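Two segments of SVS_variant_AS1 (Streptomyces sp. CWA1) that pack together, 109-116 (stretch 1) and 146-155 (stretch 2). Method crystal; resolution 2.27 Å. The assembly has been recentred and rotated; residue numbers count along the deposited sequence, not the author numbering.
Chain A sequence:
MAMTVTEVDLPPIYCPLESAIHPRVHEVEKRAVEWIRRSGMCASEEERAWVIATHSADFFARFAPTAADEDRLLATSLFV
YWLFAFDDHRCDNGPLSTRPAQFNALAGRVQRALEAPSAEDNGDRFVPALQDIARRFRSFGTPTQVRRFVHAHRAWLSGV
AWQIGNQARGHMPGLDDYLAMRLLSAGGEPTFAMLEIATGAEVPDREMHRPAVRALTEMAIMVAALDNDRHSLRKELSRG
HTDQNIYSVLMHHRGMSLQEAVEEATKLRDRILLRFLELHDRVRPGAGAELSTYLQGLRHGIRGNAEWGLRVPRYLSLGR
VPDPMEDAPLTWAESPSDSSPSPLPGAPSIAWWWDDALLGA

Stretch 1 (109-116) RVQRALEA
Stretch 2 146-155: VRRFVHAHRA

Two antiparallel helices pack here through a small, largely buried interface in which a polar network centred on Gln-111 and Glu-115 lies beside an apolar patch built on Leu-114. Residues 109-115 form the end of one helix, which Ala-116 leaves with phi/psi of -129/109°; residues 146-155 are helical throughout. The axes run at 177° and approach to 10.4 Å. The register sets Gln-111 CA 6.4 Å from Arg-154 CA and Glu-115 CA 6.9 Å from Val-150 CA, so one turn forward on the first helix matches one turn back on the second. Together the stretches bury 419 Å².

Gln-111 points its CA-to-CB bond toward the second helix, and its t, p rotamer (chi3 32°) delivers an amide that can donate and accept at once. Gln-111 OE1 accepts from His-153 ND1 at 2.7 Å, near the plane of the imidazole, where a ring nitrogen can donate well. Gln-111 NE2 donates to Val-150 O at 3.0 Å, although that carbonyl also receives the helical bond from Arg-154 N at 3.1 Å. Gln-111 NE2 donates as well to Glu-115 OE2 at 2.8 Å, one turn along its own helix, and lies over one face of the Arg-154 guanidinium.

Glu-115 starts sideways, yet its m, t side chain (chi3 45°) brings the carboxylate to two arginines. Glu-115 OE1 forms a salt bridge with Arg-147 NH1 at 2.8 Å, its N-H...O angle of 166° making it a hydrogen bond as well, at the guanidinium edge; the m, m, m rotamer of Arg-147 folds that long side chain in from a sideways start. Glu-115 OE2 makes a second salt bridge with Arg-154 NH2 at 3.2 Å, with Arg-154 in t, t and chi3 at 23°, between wells. Water 1 ties the charges together, donating to Glu-115 OE1 at 2.5 Å and accepting from Arg-154 NH2 at 3.1 Å and, weakly, from Arg-147 NH2 at 3.3 Å.

Leu-114, rotamer t, p, is branched and apolar, and so can meet several surfaces at once. Leu-114 CD2 sits 3.5 Å from the His-153 ring centroid, 18° off the normal, a CH-pi contact; thus His-153 (t, chi2 -88°) offers a face to leucine and an edge to Gln-111. Leu-114 CD2 also lies 4.1 Å from Phe-149 CE2, and Leu-114 CG 4.1 Å from Val-150 CG2. The compact Val-150, rotamer t, fits between the helices, with its CG1 3.3 Å from Glu-115 CD.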

# COMPACT_ATOMS: atom_id res chain seq x y z
N ARG A 109 -10.93 -2.65 -6.39
CA ARG A 109 -11.92 -3.72 -6.06
C ARG A 109 -11.16 -4.96 -5.55
O ARG A 109 -11.54 -5.50 -4.53
CB ARG A 109 -12.86 -4.03 -7.22
CG ARG A 109 -13.86 -2.92 -7.55
CD ARG A 109 -14.99 -3.25 -8.53
NE ARG A 109 -14.50 -4.07 -9.62
CZ ARG A 109 -14.09 -3.61 -10.82
NH1 ARG A 109 -14.15 -2.32 -11.12
NH2 ARG A 109 -13.64 -4.48 -11.72
N VAL A 110 -10.08 -5.38 -6.22
CA VAL A 110 -9.31 -6.60 -5.83
C VAL A 110 -8.65 -6.36 -4.46
O VAL A 110 -8.77 -7.23 -3.57
CB VAL A 110 -8.30 -6.97 -6.92
CG1 VAL A 110 -7.37 -8.09 -6.49
CG2 VAL A 110 -9.03 -7.36 -8.18
N GLN A 111 -7.99 -5.22 -4.30
CA GLN A 111 -7.32 -4.90 -3.02
C GLN A 111 -8.38 -4.94 -1.89
O GLN A 111 -8.14 -5.61 -0.89
CB GLN A 111 -6.51 -3.61 -3.16
CG GLN A 111 -5.74 -3.25 -1.91
CD GLN A 111 -4.61 -4.18 -1.54
OE1 GLN A 111 -3.94 -4.79 -2.40
NE2 GLN A 111 -4.35 -4.26 -0.23
N ARG A 112 -9.56 -4.34 -2.08
CA ARG A 112 -10.61 -4.32 -1.03
C ARG A 112 -11.05 -5.75 -0.68
O ARG A 112 -11.14 -6.05 0.52
CB ARG A 112 -11.79 -3.44 -1.45
CG ARG A 112 -12.84 -3.29 -0.36
CD ARG A 112 -12.29 -2.54 0.84
NE ARG A 112 -13.13 -2.58 2.02
CZ ARG A 112 -12.72 -2.29 3.25
NH1 ARG A 112 -11.47 -1.92 3.47
NH2 ARG A 112 -13.58 -2.32 4.26
N ALA A 113 -11.24 -6.61 -1.67
CA ALA A 113 -11.60 -8.04 -1.50
C ALA A 113 -10.57 -8.77 -0.62
O ALA A 113 -10.98 -9.66 0.17
CB ALA A 113 -11.71 -8.70 -2.85
N LEU A 114 -9.29 -8.43 -0.78
CA LEU A 114 -8.17 -9.03 -0.00
C LEU A 114 -8.29 -8.63 1.47
O LEU A 114 -7.96 -9.46 2.31
CB LEU A 114 -6.83 -8.58 -0.60
CG LEU A 114 -5.59 -9.06 0.14
CD1 LEU A 114 -5.55 -10.59 0.23
CD2 LEU A 114 -4.33 -8.53 -0.54
N GLU A 115 -8.75 -7.41 1.75
CA GLU A 115 -8.80 -6.80 3.10
C GLU A 115 -10.16 -7.03 3.78
O GLU A 115 -10.19 -6.96 5.00
CB GLU A 115 -8.54 -5.30 3.02
CG GLU A 115 -7.15 -5.00 2.50
CD GLU A 115 -6.62 -3.59 2.66
OE1 GLU A 115 -6.77 -3.02 3.76
OE2 GLU A 115 -5.98 -3.10 1.69
N ALA A 116 -11.19 -7.29 3.02
CA ALA A 116 -12.52 -7.47 3.52
C ALA A 116 -13.16 -8.73 3.01
O ALA A 116 -13.51 -8.81 1.89
CB ALA A 116 -13.35 -6.28 3.13
N VAL A 146 -0.47 -10.92 8.03
CA VAL A 146 -1.53 -10.67 7.01
C VAL A 146 -1.45 -9.20 6.55
O VAL A 146 -1.49 -8.97 5.33
CB VAL A 146 -2.92 -11.07 7.51
CG1 VAL A 146 -4.02 -10.58 6.59
CG2 VAL A 146 -3.03 -12.59 7.68
N ARG A 147 -1.25 -8.24 7.45
CA ARG A 147 -1.20 -6.82 7.03
C ARG A 147 0.07 -6.57 6.22
O ARG A 147 0.01 -5.80 5.27
CB ARG A 147 -1.28 -5.87 8.22
CG ARG A 147 -2.66 -5.75 8.84
CD ARG A 147 -3.79 -5.35 7.91
NE ARG A 147 -3.76 -3.95 7.50
CZ ARG A 147 -4.57 -3.43 6.58
NH1 ARG A 147 -5.44 -4.20 5.95
NH2 ARG A 147 -4.50 -2.14 6.29
N ARG A 148 1.18 -7.19 6.60
CA ARG A 148 2.44 -7.08 5.83
C ARG A 148 2.14 -7.56 4.40
O ARG A 148 2.59 -6.86 3.48
CB ARG A 148 3.57 -7.85 6.51
CG ARG A 148 4.01 -7.25 7.84
CD ARG A 148 5.05 -8.09 8.56
NE ARG A 148 5.44 -7.53 9.84
CZ ARG A 148 6.35 -8.05 10.68
NH1 ARG A 148 7.03 -9.15 10.37
NH2 ARG A 148 6.62 -7.44 11.82
N PHE A 149 1.36 -8.63 4.24
CA PHE A 149 1.05 -9.20 2.90
C PHE A 149 0.12 -8.24 2.12
O PHE A 149 0.40 -7.92 0.92
CB PHE A 149 0.46 -10.61 2.96
CG PHE A 149 0.12 -11.13 1.59
CD1 PHE A 149 1.12 -11.59 0.74
CD2 PHE A 149 -1.18 -11.05 1.10
CE1 PHE A 149 0.82 -11.98 -0.56
CE2 PHE A 149 -1.47 -11.45 -0.20
CZ PHE A 149 -0.47 -11.91 -1.02
N VAL A 150 -0.93 -7.77 2.80
CA VAL A 150 -1.95 -6.85 2.24
C VAL A 150 -1.22 -5.63 1.67
O VAL A 150 -1.56 -5.19 0.56
CB VAL A 150 -3.00 -6.47 3.30
CG1 VAL A 150 -3.79 -5.25 2.89
CG2 VAL A 150 -3.92 -7.63 3.64
N HIS A 151 -0.30 -5.07 2.43
CA HIS A 151 0.40 -3.80 2.07
C HIS A 151 1.36 -4.06 0.90
O HIS A 151 1.52 -3.17 0.06
CB HIS A 151 1.11 -3.23 3.31
CG HIS A 151 0.21 -2.59 4.30
ND1 HIS A 151 -0.86 -1.80 3.90
CD2 HIS A 151 0.22 -2.57 5.64
CE1 HIS A 151 -1.49 -1.36 4.99
NE2 HIS A 151 -0.84 -1.80 6.06
N ALA A 152 2.01 -5.21 0.87
CA ALA A 152 2.92 -5.61 -0.22
C ALA A 152 2.11 -5.73 -1.52
O ALA A 152 2.60 -5.27 -2.59
CB ALA A 152 3.63 -6.92 0.11
N HIS A 153 0.90 -6.27 -1.38
CA HIS A 153 -0.05 -6.46 -2.44
C HIS A 153 -0.51 -5.16 -3.08
O HIS A 153 -0.55 -5.06 -4.26
CB HIS A 153 -1.22 -7.24 -1.90
CG HIS A 153 -2.12 -7.81 -2.93
ND1 HIS A 153 -3.18 -7.11 -3.45
CD2 HIS A 153 -2.19 -9.04 -3.46
CE1 HIS A 153 -3.84 -7.89 -4.28
NE2 HIS A 153 -3.26 -9.06 -4.30
N ARG A 154 -0.84 -4.16 -2.28
CA ARG A 154 -1.22 -2.90 -2.82
C ARG A 154 -0.02 -2.27 -3.49
O ARG A 154 -0.17 -1.64 -4.47
CB ARG A 154 -1.82 -1.94 -1.79
CG ARG A 154 -2.22 -0.62 -2.44
CD ARG A 154 -3.20 0.28 -1.74
NE ARG A 154 -3.20 0.02 -0.35
CZ ARG A 154 -4.21 -0.37 0.38
NH1 ARG A 154 -5.42 -0.46 -0.07
NH2 ARG A 154 -3.97 -0.59 1.61
N ALA A 155 1.17 -2.48 -2.96
CA ALA A 155 2.40 -1.89 -3.54
C ALA A 155 2.58 -2.44 -4.96
O ALA A 155 2.81 -1.62 -5.87
CB ALA A 155 3.58 -2.15 -2.64
O HOH W 1 -6.14 -0.63 3.79